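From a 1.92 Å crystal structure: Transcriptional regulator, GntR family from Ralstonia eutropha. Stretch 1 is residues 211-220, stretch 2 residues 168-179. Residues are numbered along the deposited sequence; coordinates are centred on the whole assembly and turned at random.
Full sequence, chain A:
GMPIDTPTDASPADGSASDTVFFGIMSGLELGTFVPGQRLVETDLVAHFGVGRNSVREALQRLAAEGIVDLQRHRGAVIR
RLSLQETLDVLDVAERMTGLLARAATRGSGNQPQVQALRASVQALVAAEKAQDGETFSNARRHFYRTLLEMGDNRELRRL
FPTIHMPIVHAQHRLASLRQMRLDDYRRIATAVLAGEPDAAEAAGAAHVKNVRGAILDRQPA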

# COMPACT_ATOMS: atom_id res chain seq x y z
N ASN A 211 -2.89 -13.69 5.79
CA ASN A 211 -1.66 -14.39 5.33
C ASN A 211 -0.43 -13.63 5.63
O ASN A 211 0.54 -14.22 6.09
CB ASN A 211 -1.68 -14.70 3.81
CG ASN A 211 -2.68 -15.78 3.46
OD1 ASN A 211 -3.11 -16.54 4.33
ND2 ASN A 211 -3.07 -15.85 2.19
N VAL A 212 -0.44 -12.30 5.41
CA VAL A 212 0.66 -11.47 5.80
C VAL A 212 0.95 -11.57 7.33
O VAL A 212 2.08 -11.79 7.73
CB VAL A 212 0.47 -10.01 5.34
CG1 VAL A 212 1.57 -9.11 5.85
CG2 VAL A 212 0.32 -9.97 3.81
N ARG A 213 -0.09 -11.47 8.16
CA ARG A 213 0.07 -11.59 9.61
C ARG A 213 0.69 -12.95 10.00
O ARG A 213 1.65 -13.00 10.74
CB ARG A 213 -1.27 -11.45 10.33
CG ARG A 213 -1.14 -11.53 11.89
CD ARG A 213 -2.47 -11.71 12.57
NE ARG A 213 -3.23 -10.51 12.37
CZ ARG A 213 -4.25 -10.34 11.53
NH1 ARG A 213 -4.75 -11.34 10.81
NH2 ARG A 213 -4.81 -9.11 11.43
N GLY A 214 0.13 -14.02 9.47
CA GLY A 214 0.70 -15.35 9.62
C GLY A 214 2.17 -15.45 9.26
O GLY A 214 2.95 -15.98 10.04
N ALA A 215 2.58 -14.87 8.14
CA ALA A 215 3.98 -14.96 7.76
C ALA A 215 4.86 -14.23 8.78
O ALA A 215 5.96 -14.69 9.12
CB ALA A 215 4.21 -14.38 6.33
N ILE A 216 4.41 -13.06 9.22
CA ILE A 216 5.21 -12.25 10.16
C ILE A 216 5.32 -13.00 11.47
O ILE A 216 6.41 -13.11 12.02
CB ILE A 216 4.62 -10.83 10.36
CG1 ILE A 216 4.82 -10.02 9.09
CG2 ILE A 216 5.26 -10.14 11.56
CD1 ILE A 216 4.06 -8.74 8.95
N LEU A 217 4.20 -13.54 11.96
CA LEU A 217 4.22 -14.22 13.23
C LEU A 217 5.08 -15.48 13.16
O LEU A 217 5.77 -15.81 14.12
CB LEU A 217 2.82 -14.55 13.72
CG LEU A 217 2.00 -13.36 14.24
CD1 LEU A 217 0.58 -13.85 14.67
CD2 LEU A 217 2.73 -12.66 15.40
N ASP A 218 5.05 -16.17 12.03
CA ASP A 218 5.86 -17.40 11.84
C ASP A 218 7.35 -17.18 12.01
O ASP A 218 8.02 -18.02 12.58
CB ASP A 218 5.56 -18.02 10.47
CG ASP A 218 4.24 -18.77 10.46
OD1 ASP A 218 3.56 -18.79 11.50
OD2 ASP A 218 3.85 -19.32 9.42
N ARG A 219 7.87 -16.06 11.55
CA ARG A 219 9.29 -15.78 11.80
C ARG A 219 9.68 -15.71 13.29
O ARG A 219 10.76 -16.18 13.69
CB ARG A 219 9.68 -14.49 11.11
CG ARG A 219 9.58 -14.61 9.60
CD ARG A 219 9.51 -13.25 9.01
NE ARG A 219 9.36 -13.23 7.55
CZ ARG A 219 9.02 -12.15 6.85
NH1 ARG A 219 8.78 -11.01 7.49
NH2 ARG A 219 8.92 -12.19 5.52
N GLN A 220 8.78 -15.17 14.11
CA GLN A 220 9.04 -14.97 15.56
C GLN A 220 9.39 -16.28 16.29
O GLN A 220 10.24 -16.30 17.20
CB GLN A 220 7.82 -14.30 16.24
CG GLN A 220 7.22 -13.10 15.48
CD GLN A 220 8.20 -11.94 15.30
OE1 GLN A 220 8.84 -11.52 16.25
NE2 GLN A 220 8.29 -11.39 14.07
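Stretch 2 168-179: IVHAQHRLASLR

Stretch 2 enters as the last part of a helix, residues 168-172. His-173 is the first residue to leave helical phi/psi. Arg-174 has positive phi and psi, 53° and 51°, and turns the chain. A 3-10 segment, 175-177, follows, and Leu-178 takes the N-cap position of the next helix. The incoming helix runs obliquely to the stretch 1 helix, in the same general sense, and its C-terminal end comes nearer. After His-173 the chain runs back obliquely, toward the N-terminal end of the stretch 1 helix. CA atoms pair Val-212 with Leu-175 at 8.0 Å, Ile-216 with His-173 at 6.9 Å, and Ala-215 with Leu-178 at 8.0 Å.

Arg-219 has the largest area covered by the other stretch. Its extended side chain carries the guanidinium to the turn. There NH1 of Arg-219 donates a very short hydrogen bond, 2.5 Å, to O of His-173. Arg-219 NH2 adds weak bonds to O of His-173 at 3.3 Å and O of Arg-174 at 3.5 Å. Both carbonyls lie at the guanidinium edge, near its plane, where N-H groups can reach them. OG of Ser-177 lies 3.1 Å from Arg-219 NH2, but the angle is too poor for a hydrogen bond. Ser-177 OG donates to Arg-174 O at 2.7 Å, within its own turn.

His-173 points its CA-to-CB bond toward stretch 1. Its ND1 is 3.7 Å from Ile-216 CG2. One water links the ring to the arginine, 2.9 Å from His-173 ND1 and 2.8 Å from Arg-219 NH1, from which it accepts.

Ile-216 is buried. Its CD1 lies 3.8 Å from Val-169 CG1, on the incoming helix, and also 3.8 Å from His-173 CB. Further apolar contacts follow the turn. Val-212 CG1 lies 3.9 Å from Leu-175 CD2, and Ala-215 CB lies 3.5 Å from Leu-178 CD1. Both CA-to-CB bonds, of Ala-215 and Leu-178, point toward the other stretch.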

# COMPACT_ATOMS: atom_id res chain seq x y z
N ILE A 168 5.29 0.85 5.96
CA ILE A 168 6.29 0.50 6.96
C ILE A 168 6.38 -1.00 7.17
O ILE A 168 7.48 -1.54 7.12
CB ILE A 168 6.10 1.15 8.35
CG1 ILE A 168 6.01 2.66 8.23
CG2 ILE A 168 7.32 0.82 9.26
CD1 ILE A 168 7.30 3.26 7.88
N VAL A 169 5.25 -1.66 7.37
CA VAL A 169 5.19 -3.12 7.50
C VAL A 169 5.85 -3.81 6.28
O VAL A 169 6.70 -4.69 6.43
CB VAL A 169 3.71 -3.60 7.65
CG1 VAL A 169 3.63 -5.13 7.72
CG2 VAL A 169 3.08 -3.00 8.88
N HIS A 170 5.50 -3.36 5.09
CA HIS A 170 6.13 -3.89 3.86
C HIS A 170 7.62 -3.87 4.00
O HIS A 170 8.27 -4.88 3.81
CB HIS A 170 5.71 -3.07 2.64
CG HIS A 170 6.07 -3.69 1.33
ND1 HIS A 170 7.38 -3.76 0.87
CD2 HIS A 170 5.30 -4.28 0.39
CE1 HIS A 170 7.39 -4.36 -0.31
NE2 HIS A 170 6.15 -4.70 -0.61
N ALA A 171 8.18 -2.71 4.36
CA ALA A 171 9.63 -2.54 4.44
C ALA A 171 10.25 -3.29 5.59
O ALA A 171 11.14 -4.11 5.42
CB ALA A 171 9.96 -1.01 4.54
N GLN A 172 9.77 -3.04 6.80
CA GLN A 172 10.38 -3.60 7.99
C GLN A 172 10.20 -5.10 8.04
O GLN A 172 11.02 -5.77 8.60
CB GLN A 172 9.71 -2.96 9.22
CG GLN A 172 10.29 -3.30 10.55
CD GLN A 172 9.55 -2.59 11.67
OE1 GLN A 172 8.85 -1.60 11.44
NE2 GLN A 172 9.73 -3.07 12.87
N HIS A 173 9.12 -5.64 7.47
CA HIS A 173 8.90 -7.08 7.55
C HIS A 173 9.14 -7.81 6.23
O HIS A 173 8.74 -8.98 6.09
CB HIS A 173 7.55 -7.39 8.16
CG HIS A 173 7.49 -7.00 9.60
ND1 HIS A 173 8.00 -7.79 10.60
CD2 HIS A 173 7.03 -5.88 10.19
CE1 HIS A 173 7.85 -7.18 11.76
NE2 HIS A 173 7.29 -6.00 11.54
N ARG A 174 9.87 -7.15 5.32
CA ARG A 174 10.41 -7.82 4.13
C ARG A 174 9.30 -8.56 3.36
O ARG A 174 9.42 -9.76 3.11
CB ARG A 174 11.57 -8.77 4.53
CG ARG A 174 12.89 -8.06 4.95
CD ARG A 174 13.99 -9.08 5.35
N LEU A 175 8.20 -7.86 3.07
CA LEU A 175 7.13 -8.42 2.26
C LEU A 175 7.57 -8.74 0.78
O LEU A 175 6.93 -9.54 0.09
CB LEU A 175 5.89 -7.52 2.29
CG LEU A 175 4.92 -7.78 3.47
CD1 LEU A 175 5.57 -7.83 4.81
CD2 LEU A 175 3.70 -6.82 3.50
N ALA A 176 8.64 -8.11 0.32
CA ALA A 176 9.30 -8.53 -0.94
C ALA A 176 9.59 -10.05 -0.96
O ALA A 176 9.45 -10.67 -1.99
CB ALA A 176 10.59 -7.69 -1.20
N SER A 177 9.94 -10.65 0.19
CA SER A 177 10.21 -12.08 0.26
C SER A 177 8.95 -12.97 0.24
O SER A 177 9.08 -14.20 0.12
CB SER A 177 11.05 -12.41 1.51
OG SER A 177 10.25 -12.29 2.69
N LEU A 178 7.76 -12.36 0.37
CA LEU A 178 6.48 -13.09 0.37
C LEU A 178 5.66 -12.93 -0.92
O LEU A 178 4.43 -13.20 -0.97
CB LEU A 178 5.65 -12.66 1.58
CG LEU A 178 6.39 -12.90 2.92
CD1 LEU A 178 5.71 -12.15 4.05
CD2 LEU A 178 6.54 -14.41 3.26
N ARG A 179 6.35 -12.54 -2.00
CA ARG A 179 5.66 -12.21 -3.26
C ARG A 179 4.85 -13.37 -3.90
O ARG A 179 3.78 -13.16 -4.47
CB ARG A 179 6.67 -11.70 -4.25
CG ARG A 179 6.01 -11.15 -5.46
CD ARG A 179 6.99 -10.46 -6.36
NE ARG A 179 7.79 -9.45 -5.69
CZ ARG A 179 9.13 -9.46 -5.68
NH1 ARG A 179 9.79 -10.42 -6.30
NH2 ARG A 179 9.83 -8.50 -5.06
O HOH W 1 9.32 -10.27 10.09